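Local coordinates for protein STM4351 (PDB 2Y7I) that binds arginine with high specificity as a periplasmic solute-binding protein and probably serves arginine uptake, at residues S56-P59 with S60-K64; P77-E80 with Q81-S84; A194-K197 with D198-A201. All blocks are in the same frame, centred on the assembly; numbering follows the deposited sequence. Where two conformers were deposited one is given.

Contact 1. Residues S56-P59 with S60-K64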
ATOM      1  N   SER A  56      22.126   1.720 -17.809  1.00 15.81           N
ATOM      2  CA  SER A  56      22.568   0.378 -18.207  1.00 16.91           C
ATOM      3  C   SER A  56      21.644  -0.727 -17.686  1.00 16.80           C
ATOM      4  O   SER A  56      21.851  -1.904 -17.997  1.00 17.49           O
ATOM      5  CB  SER A  56      23.999   0.107 -17.720  1.00 17.89           C
ATOM      6  OG  SER A  56      24.005  -0.145 -16.319  1.00 16.08           O
ATOM      7  N   LEU A  57      20.632  -0.344 -16.911  1.00 15.60           N
ATOM      8  CA  LEU A  57      19.815  -1.327 -16.192  1.00 15.82           C
ATOM      9  C   LEU A  57      18.888  -2.108 -17.111  1.00 16.38           C
ATOM     10  O   LEU A  57      18.842  -3.338 -17.045  1.00 16.01           O
ATOM     11  CB  LEU A  57      19.016  -0.660 -15.074  1.00 14.50           C
ATOM     12  CG  LEU A  57      19.793  -0.205 -13.832  1.00 14.56           C
ATOM     13  CD1 LEU A  57      18.876   0.611 -12.941  1.00 13.16           C
ATOM     14  CD2 LEU A  57      20.412  -1.394 -13.069  1.00 15.46           C
ATOM     15  N   ILE A  58      18.131  -1.393 -17.940  1.00 16.21           N
ATOM     16  CA  ILE A  58      17.259  -2.074 -18.901  1.00 17.22           C
ATOM     17  C   ILE A  58      18.033  -2.981 -19.881  1.00 18.52           C
ATOM     18  O   ILE A  58      17.661  -4.141 -20.048  1.00 18.64           O
ATOM     19  CB  ILE A  58      16.266  -1.106 -19.581  1.00 16.50           C
ATOM     20  CG1 ILE A  58      15.138  -0.785 -18.590  1.00 16.66           C
ATOM     21  CG2 ILE A  58      15.676  -1.717 -20.872  1.00 17.57           C
ATOM     22  CD1 ILE A  58      14.306   0.421 -18.964  1.00 18.60           C
ATOM     23  N   PRO A  59      19.118  -2.464 -20.515  1.00 19.77           N
ATOM     24  CA  PRO A  59      19.947  -3.318 -21.370  1.00 21.16           C
ATOM     25  C   PRO A  59      20.505  -4.572 -20.689  1.00 21.90           C
ATOM     26  O   PRO A  59      20.471  -5.655 -21.283  1.00 22.68           O
ATOM     27  CB  PRO A  59      21.086  -2.388 -21.794  1.00 22.07           C
ATOM     28  CG  PRO A  59      20.485  -1.045 -21.776  1.00 21.13           C
ATOM     29  CD  PRO A  59      19.474  -1.039 -20.662  1.00 18.77           C
ATOM     30  N   SER A  60      20.995  -4.436 -19.457  1.00 21.35           N
ATOM     31  CA  SER A  60      21.512  -5.581 -18.707  1.00 22.16           C
ATOM     32  C   SER A  60      20.410  -6.576 -18.351  1.00 22.38           C
ATOM     33  O   SER A  60      20.632  -7.782 -18.380  1.00 23.16           O
ATOM     34  CB  SER A  60      22.236  -5.118 -17.440  1.00 21.36           C
ATOM     35  OG  SER A  60      23.425  -4.423 -17.760  1.00 21.62           O
ATOM     36  N   LEU A  61      19.230  -6.062 -18.001  1.00 21.83           N
ATOM     37  CA  LEU A  61      18.059  -6.905 -17.746  1.00 22.32           C
ATOM     38  C   LEU A  61      17.725  -7.753 -18.972  1.00 24.10           C
ATOM     39  O   LEU A  61      17.520  -8.976 -18.868  1.00 24.95           O
ATOM     40  CB  LEU A  61      16.848  -6.033 -17.355  1.00 20.45           C
ATOM     41  CG  LEU A  61      15.504  -6.711 -17.045  1.00 20.99           C
ATOM     42  CD1 LEU A  61      15.617  -7.775 -15.933  1.00 21.10           C
ATOM     43  CD2 LEU A  61      14.467  -5.665 -16.678  1.00 19.84           C
ATOM     44  N   ARG A  62      17.688  -7.106 -20.133  1.00 25.33           N
ATOM     45  CA  ARG A  62      17.417  -7.795 -21.400  1.00 27.61           C
ATOM     46  C   ARG A  62      18.500  -8.828 -21.733  1.00 29.68           C
ATOM     47  O   ARG A  62      18.207  -9.882 -22.291  1.00 30.19           O
ATOM     48  CB  ARG A  62      17.253  -6.787 -22.545  1.00 28.18           C
ATOM     49  CG  ARG A  62      15.990  -5.927 -22.435  1.00 28.23           C
ATOM     50  CD  ARG A  62      15.965  -4.772 -23.437  1.00 30.84           C
ATOM     51  NE  ARG A  62      15.960  -5.212 -24.836  1.00 33.04           N
ATOM     52  CZ  ARG A  62      14.877  -5.592 -25.517  1.00 36.00           C
ATOM     53  NH1 ARG A  62      13.681  -5.600 -24.944  1.00 36.61           N
ATOM     54  NH2 ARG A  62      14.987  -5.967 -26.783  1.00 36.72           N
ATOM     55  N   PHE A  63      19.739  -8.522 -21.349  1.00 30.31           N
ATOM     56  CA  PHE A  63      20.881  -9.417 -21.526  1.00 32.99           C
ATOM     57  C   PHE A  63      20.950 -10.516 -20.442  1.00 32.71           C
ATOM     58  O   PHE A  63      21.902 -11.291 -20.401  1.00 34.11           O
ATOM     59  CB  PHE A  63      22.172  -8.576 -21.569  1.00 33.73           C
ATOM     60  CG  PHE A  63      23.382  -9.324 -22.057  1.00 38.15           C
ATOM     61  CD1 PHE A  63      23.456  -9.788 -23.375  1.00 41.94           C
ATOM     62  CD2 PHE A  63      24.470  -9.541 -21.206  1.00 40.46           C
ATOM     63  CE1 PHE A  63      24.592 -10.487 -23.835  1.00 44.91           C
ATOM     64  CE2 PHE A  63      25.611 -10.230 -21.652  1.00 43.26           C
ATOM     65  CZ  PHE A  63      25.671 -10.703 -22.971  1.00 45.18           C
ATOM     66  N   LYS A  64      19.937 -10.575 -19.575  1.00 31.56           N
ATOM     67  CA  LYS A  64      19.816 -11.611 -18.526  1.00 31.46           C
ATOM     68  C   LYS A  64      20.836 -11.536 -17.391  1.00 30.96           C
ATOM     69  O   LYS A  64      21.086 -12.539 -16.718  1.00 31.23           O
ATOM     70  CB  LYS A  64      19.823 -13.027 -19.121  1.00 33.18           C
ATOM     71  CG  LYS A  64      18.621 -13.348 -19.964  1.00 34.49           C
ATOM     72  CD  LYS A  64      18.469 -14.843 -20.163  1.00 37.77           C
ATOM     73  CE  LYS A  64      17.285 -15.134 -21.066  1.00 39.92           C
ATOM     74  NZ  LYS A  64      17.404 -14.389 -22.353  1.00 41.29           N
TER
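Leu61 N donates to Leu57 O at 2.9 Å, the second of four i to i+4 bonds that build the short helix 57-62. Ser60 N to Ser56 O comes before it, and Arg62 N to Ile58 O and Phe63 N to Pro59 O follow. The Arg62 bond is the straightest, with an N-H...O angle of 165° and the donor nearly along the C=O axis. Pro59 has no N-H to give, but sits in the first turn, where its carbonyl still serves Phe63. The buried side is formed by Leu57 and Leu61, which pack on Val69 of strand 68-69 rather than on each other. Leu61 CB lies 3.4 Å from Leu57 O. Ser60 carries OG beside its own backbone N (chi1 -68°), which brings OG back over the first turn, 3.0 Å from Ser56 O. Gln52 NE2 bonds to both Ser60 OG and Ser56 OG. The flank facing the 77-84 turn is looser between the segments. Ile58 CG2 meets Arg62 CD at 4.0 Å as the side chains cross. The Arg62 chain bends at chi3 (63°), and NH1 bonds to Gln82 O. On the solvent side, Phe63 touches Pro59 O through CB at 3.4 Å, while its ring leads away from the first turn. Lys64, also exposed, ends the helix with positive phi in a Schellman motif, and its N bonds to Leu61 O at 3.0 Å. The grip within this contact is therefore mostly backbone to backbone, while the leucines tie the helix to the strand and polar ends tie it to neighbouring loops.

Contact 2. Residues P77-E80 with Q81-S84. With ARG (arginine), chain C.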
ATOM      1  N   PRO A  77       5.985   4.635 -21.420  1.00 20.54           N
ATOM      2  CA  PRO A  77       5.663   3.853 -22.625  1.00 22.29           C
ATOM      3  C   PRO A  77       6.915   3.355 -23.353  1.00 22.72           C
ATOM      4  O   PRO A  77       6.930   2.230 -23.844  1.00 23.20           O
ATOM      5  CB  PRO A  77       4.911   4.853 -23.514  1.00 23.23           C
ATOM      6  CG  PRO A  77       4.377   5.881 -22.588  1.00 22.53           C
ATOM      7  CD  PRO A  77       5.371   5.977 -21.449  1.00 20.72           C
ATOM      8  N   LYS A  78       7.960   4.176 -23.407  1.00 22.28           N
ATOM      9  CA  LYS A  78       9.221   3.748 -24.027  1.00 23.31           C
ATOM     10  C   LYS A  78       9.828   2.532 -23.340  1.00 22.06           C
ATOM     11  O   LYS A  78      10.320   1.622 -23.994  1.00 22.76           O
ATOM     12  CB  LYS A  78      10.245   4.887 -24.062  1.00 23.10           C
ATOM     13  CG  LYS A  78      10.343   5.596 -25.409  1.00 27.77           C
ATOM     14  CD  LYS A  78      11.256   6.833 -25.307  1.00 31.16           C
ATOM     15  CE  LYS A  78      11.946   7.114 -26.644  1.00 35.04           C
ATOM     16  NZ  LYS A  78      12.403   8.533 -26.765  1.00 37.36           N
ATOM     17  N   ARG A  79       9.799   2.518 -22.016  1.00 20.58           N
ATOM     18  CA  ARG A  79      10.363   1.398 -21.288  1.00 19.93           C
ATOM     19  C   ARG A  79       9.477   0.165 -21.413  1.00 20.96           C
ATOM     20  O   ARG A  79       9.980  -0.956 -21.450  1.00 20.62           O
ATOM     21  CB  ARG A  79      10.618   1.765 -19.834  1.00 17.95           C
ATOM     22  CG  ARG A  79      11.702   2.832 -19.692  1.00 16.87           C
ATOM     23  CD  ARG A  79      11.773   3.377 -18.280  1.00 13.68           C
ATOM     24  NE  ARG A  79      12.788   4.421 -18.178  1.00 14.37           N
ATOM     25  CZ  ARG A  79      12.792   5.353 -17.236  1.00 14.55           C
ATOM     26  NH1 ARG A  79      11.831   5.357 -16.311  1.00 13.34           N
ATOM     27  NH2 ARG A  79      13.753   6.275 -17.211  1.00 11.18           N
ATOM     28  N   GLU A  80       8.164   0.383 -21.506  1.00 21.65           N
ATOM     29  CA  GLU A  80       7.205  -0.715 -21.673  1.00 23.60           C
ATOM     30  C   GLU A  80       7.372  -1.468 -23.002  1.00 24.92           C
ATOM     31  O   GLU A  80       6.924  -2.606 -23.132  1.00 25.50           O
ATOM     32  CB  GLU A  80       5.771  -0.210 -21.521  1.00 24.45           C
ATOM     33  CG  GLU A  80       5.393   0.179 -20.097  1.00 25.82           C
ATOM     34  CD  GLU A  80       3.992   0.762 -19.999  1.00 30.48           C
ATOM     35  OE1 GLU A  80       3.458   1.223 -21.029  1.00 33.72           O
ATOM     36  OE2 GLU A  80       3.423   0.767 -18.887  1.00 33.02           O
ATOM     37  N   GLN A  81       8.012  -0.833 -23.982  1.00 25.52           N
ATOM     38  CA  GLN A  81       8.370  -1.513 -25.235  1.00 26.55           C
ATOM     39  C   GLN A  81       9.562  -2.455 -25.046  1.00 26.14           C
ATOM     40  O   GLN A  81       9.764  -3.375 -25.843  1.00 27.13           O
ATOM     41  CB  GLN A  81       8.735  -0.503 -26.332  1.00 27.88           C
ATOM     42  CG  GLN A  81       7.684   0.561 -26.660  1.00 29.72           C
ATOM     43  CD  GLN A  81       8.129   1.503 -27.777  1.00 32.80           C
ATOM     44  OE1 GLN A  81       9.258   2.002 -27.776  1.00 32.37           O
ATOM     45  NE2 GLN A  81       7.240   1.745 -28.740  1.00 33.20           N
ATOM     46  N   GLN A  82      10.341  -2.221 -23.993  0.50 24.40           N
ATOM     47  CA  GLN A  82      11.603  -2.928 -23.776  0.50 24.28           C
ATOM     48  C   GLN A  82      11.514  -3.996 -22.699  0.50 23.31           C
ATOM     49  O   GLN A  82      12.200  -5.014 -22.778  0.50 23.92           O
ATOM     50  CB  GLN A  82      12.701  -1.932 -23.395  0.50 23.41           C
ATOM     51  CG  GLN A  82      12.785  -0.737 -24.318  0.50 24.83           C
ATOM     52  CD  GLN A  82      13.838   0.255 -23.887  0.50 24.89           C
ATOM     53  OE1 GLN A  82      13.971   0.564 -22.700  0.50 25.61           O
ATOM     54  NE2 GLN A  82      14.591   0.772 -24.852  0.50 26.03           N
ATOM     55  N   VAL A  83      10.692  -3.743 -21.682  1.00 21.99           N
ATOM     56  CA  VAL A  83      10.591  -4.631 -20.512  1.00 21.04           C
ATOM     57  C   VAL A  83       9.133  -4.807 -20.075  1.00 20.32           C
ATOM     58  O   VAL A  83       8.258  -4.069 -20.517  1.00 19.76           O
ATOM     59  CB  VAL A  83      11.382  -4.080 -19.287  1.00 19.45           C
ATOM     60  CG1 VAL A  83      12.861  -3.905 -19.602  1.00 20.08           C
ATOM     61  CG2 VAL A  83      10.779  -2.768 -18.789  1.00 19.33           C
ATOM     62  N   SER A  84       8.900  -5.762 -19.181  1.00 19.79           N
ATOM     63  CA  SER A  84       7.605  -5.913 -18.524  1.00 20.32           C
ATOM     64  C   SER A  84       7.669  -5.302 -17.126  1.00 19.49           C
ATOM     65  O   SER A  84       8.596  -5.586 -16.367  1.00 19.23           O
ATOM     66  CB  SER A  84       7.227  -7.386 -18.426  1.00 21.18           C
ATOM     67  OG  SER A  84       7.006  -7.932 -19.709  1.00 23.54           O
TER
HETATM   68  N   ARG C1245      12.310   8.541 -11.842  1.00 13.25           N
HETATM   69  CA  ARG C1245      13.282   8.910 -12.918  1.00 13.72           C
HETATM   70  C   ARG C1245      13.118   7.969 -14.105  1.00 13.54           C
HETATM   71  O   ARG C1245      13.848   8.082 -15.087  1.00 12.77           O
HETATM   72  CB  ARG C1245      14.734   8.862 -12.396  1.00 13.75           C
HETATM   73  CG  ARG C1245      15.128   7.520 -11.755  1.00 14.85           C
HETATM   74  CD  ARG C1245      16.608   7.458 -11.385  1.00 15.37           C
HETATM   75  NE  ARG C1245      16.854   6.323 -10.492  1.00 12.96           N
HETATM   76  CZ  ARG C1245      18.045   5.972 -10.009  1.00 12.44           C
HETATM   77  NH1 ARG C1245      19.148   6.655 -10.322  1.00 12.54           N
HETATM   78  NH2 ARG C1245      18.131   4.930  -9.208  1.00 13.45           N
HETATM   79  OXT ARG C1245      12.266   7.060 -14.091  1.00 13.15           O
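The arginine pocket takes the carboxylate of its ligand through Arg79, on the short, weakly bonded helix 77-80. The guanidinium meets the carboxylate edge-on in a two-pronged pairing. Arg79 NH1 bonds to OXT of the bound arginine at 2.8 Å, and Arg79 NH2 to its O atom, also at 2.8 Å and nearly straight (173°). The Arg79 chain runs extended from CG to NE (chi3 -178°), which carries the guanidinium well clear of the helix. NH1 also bonds to Asp74 O and NH2 to Gly120 O, so both nitrogens are fixed from the protein side too. At the other end of the residue, Arg79 O accepts from two backbone donors. Val83 N comes at 2.9 Å, nearly in line with the carbonyl; Gln82 N comes at 2.9 Å from above the carbonyl plane. Gln81 N makes two weak bonds, to Pro77 O and Lys78 O. Val83 CG2 packs 3.3 Å from Arg79 O. The turn leads into strand 84-85, whose Ser84 pairs with Val195 of strand 194-195. Arg79 and Val83 both rest on Ile58 of helix 57-62, and Val83 also touches Leu61.

Contact 3. Residues A194-K197 with D198-A201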
ATOM      1  N   ALA A 194      10.842  -3.971 -12.937  1.00 15.74           N
ATOM      2  CA  ALA A 194      10.957  -4.443 -14.320  1.00 16.25           C
ATOM      3  C   ALA A 194      11.533  -5.849 -14.397  1.00 17.28           C
ATOM      4  O   ALA A 194      12.444  -6.207 -13.650  1.00 16.75           O
ATOM      5  CB  ALA A 194      11.789  -3.476 -15.154  1.00 16.03           C
ATOM      6  N   VAL A 195      10.963  -6.647 -15.289  1.00 18.09           N
ATOM      7  CA  VAL A 195      11.504  -7.961 -15.632  1.00 19.54           C
ATOM      8  C   VAL A 195      11.540  -8.048 -17.154  1.00 20.58           C
ATOM      9  O   VAL A 195      10.925  -7.220 -17.832  1.00 20.23           O
ATOM     10  CB  VAL A 195      10.685  -9.124 -14.995  1.00 19.72           C
ATOM     11  CG1 VAL A 195      10.340  -8.800 -13.532  1.00 19.54           C
ATOM     12  CG2 VAL A 195       9.405  -9.417 -15.780  1.00 20.67           C
ATOM     13  N   ARG A 196      12.268  -9.028 -17.686  1.00 22.31           N
ATOM     14  CA  ARG A 196      12.296  -9.278 -19.127  1.00 24.54           C
ATOM     15  C   ARG A 196      10.914  -9.606 -19.682  1.00 25.50           C
ATOM     16  O   ARG A 196      10.076 -10.190 -18.988  1.00 24.93           O
ATOM     17  CB  ARG A 196      13.232 -10.439 -19.451  1.00 26.25           C
ATOM     18  CG  ARG A 196      14.667 -10.036 -19.600  1.00 28.31           C
ATOM     19  CD  ARG A 196      15.534 -11.228 -20.019  1.00 32.37           C
ATOM     20  NE  ARG A 196      15.425 -12.380 -19.114  1.00 35.76           N
ATOM     21  CZ  ARG A 196      15.844 -12.414 -17.843  1.00 36.50           C
ATOM     22  NH1 ARG A 196      16.395 -11.343 -17.261  1.00 35.55           N
ATOM     23  NH2 ARG A 196      15.688 -13.532 -17.140  1.00 36.27           N
ATOM     24  N   LYS A 197      10.705  -9.269 -20.950  1.00 26.94           N
ATOM     25  CA  LYS A 197       9.415  -9.472 -21.621  1.00 28.63           C
ATOM     26  C   LYS A 197       8.800 -10.873 -21.564  1.00 30.08           C
ATOM     27  O   LYS A 197       7.581 -11.010 -21.446  1.00 30.85           O
ATOM     28  CB  LYS A 197       9.509  -9.019 -23.078  1.00 29.84           C
ATOM     29  CG  LYS A 197       9.380  -7.523 -23.259  1.00 30.12           C
ATOM     30  CD  LYS A 197       7.976  -7.069 -22.933  1.00 31.13           C
ATOM     31  CE  LYS A 197       7.632  -5.795 -23.669  1.00 33.36           C
ATOM     32  NZ  LYS A 197       6.325  -5.296 -23.177  1.00 34.27           N
ATOM     33  N   ASP A 198       9.603 -11.921 -21.665  1.00 30.95           N
ATOM     34  CA  ASP A 198       8.981 -13.253 -21.710  1.00 32.31           C
ATOM     35  C   ASP A 198       9.105 -13.979 -20.375  1.00 31.35           C
ATOM     36  O   ASP A 198       9.298 -15.188 -20.329  1.00 32.20           O
ATOM     37  CB  ASP A 198       9.531 -14.085 -22.872  1.00 34.46           C
ATOM     38  CG  ASP A 198       8.520 -15.130 -23.401  1.00 36.57           C
ATOM     39  OD1 ASP A 198       7.577 -15.545 -22.678  1.00 35.51           O
ATOM     40  OD2 ASP A 198       8.682 -15.543 -24.563  1.00 39.21           O
ATOM     41  N   ASN A 199       8.971 -13.225 -19.286  1.00 29.36           N
ATOM     42  CA  ASN A 199       9.134 -13.781 -17.952  1.00 28.60           C
ATOM     43  C   ASN A 199       7.865 -13.627 -17.103  1.00 27.09           C
ATOM     44  O   ASN A 199       7.918 -13.106 -15.993  1.00 25.61           O
ATOM     45  CB  ASN A 199      10.341 -13.120 -17.255  1.00 27.77           C
ATOM     46  CG  ASN A 199      11.065 -14.070 -16.294  1.00 29.85           C
ATOM     47  OD1 ASN A 199      10.661 -15.225 -16.102  1.00 30.69           O
ATOM     48  ND2 ASN A 199      12.145 -13.582 -15.697  1.00 30.49           N
ATOM     49  N   ASP A 200       6.730 -14.090 -17.625  1.00 27.06           N
ATOM     50  CA  ASP A 200       5.442 -13.871 -16.961  1.00 25.78           C
ATOM     51  C   ASP A 200       5.272 -14.578 -15.619  1.00 24.81           C
ATOM     52  O   ASP A 200       4.597 -14.050 -14.736  1.00 23.94           O
ATOM     53  CB  ASP A 200       4.261 -14.229 -17.871  1.00 27.00           C
ATOM     54  CG  ASP A 200       2.928 -13.791 -17.279  1.00 26.95           C
ATOM     55  OD1 ASP A 200       2.686 -12.566 -17.215  1.00 26.38           O
ATOM     56  OD2 ASP A 200       2.141 -14.668 -16.856  1.00 27.82           O
ATOM     57  N   ALA A 201       5.854 -15.771 -15.472  1.00 24.87           N
ATOM     58  CA  ALA A 201       5.726 -16.521 -14.216  1.00 24.34           C
ATOM     59  C   ALA A 201       6.383 -15.747 -13.074  1.00 22.87           C
ATOM     60  O   ALA A 201       5.819 -15.607 -11.987  1.00 22.05           O
ATOM     61  CB  ALA A 201       6.333 -17.914 -14.344  1.00 25.39           C
TER
HETATM   62  O   HOH W   1      13.591 -11.050 -16.049  1.00 21.14           O
HETATM   63  O   HOH W   2       6.545 -10.953 -18.865  1.00 32.66           O
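Asn199 N reaches back to Arg196 O at 3.2 Å and closes the type I beta turn Arg196 to Asn199. This bond is weak and bent, with an N-H...O angle of 132°. Asn199 CB sits 3.4 Å from the same carbonyl oxygen. Val195 CG2 meets Asn199 CB at 4.1 Å, and the two side chains cross at about a right angle. Asn199 ND2 approaches Arg196 NH2 obliquely at 3.8 Å, with the amide and guanidinium planes 33° apart; both are donors, and they meet in packing alone. Water joins the two sides of the turn. One water accepts from Arg196 N at 2.9 Å and from Asn199 ND2 at 2.9 Å, and it stands over a face of the Arg196 guanidinium. A second donates to Lys197 O at 2.8 Å and accepts weakly from Asn199 N. Further out, the Arg196 chain bends at chi3 (-55°), and NH1 bonds to Phe66 O and Leu61 O. Lys197 NZ bonds to Glu80 O. Val195 packs on Leu202, Leu203 and Ile206. The turn thus joins strand 194-195 to helix 200-214. Asn199 holds the N-cap position, but its side chain makes no capping bond. With one weak direct bond across it, the turn appears to depend on bridging water and on the outside partners of its two basic side chains.

Overall arrangement
The three contacts lie on one side of the chain's centre, their centres 11 to 12 Å apart, and each touches the other two. Contacts 1 and 2 are partly buried, while contact 3 is a surface turn. Contact 1 is regular helix, with strong backbone bonds. Contact 2 is a less regular turn from which Arg79 reaches the ligand. In contact 3 two waters bridge the turn beside one weak direct bond. Contacts 2 and 3 share the small antiparallel sheet of strands 84-85 and 194-195. Apolar packing joins contact 1 to both, through Leu61 against Val83 and Ala194. Basic side chains meeting backbone carbonyls recur between all three pairs.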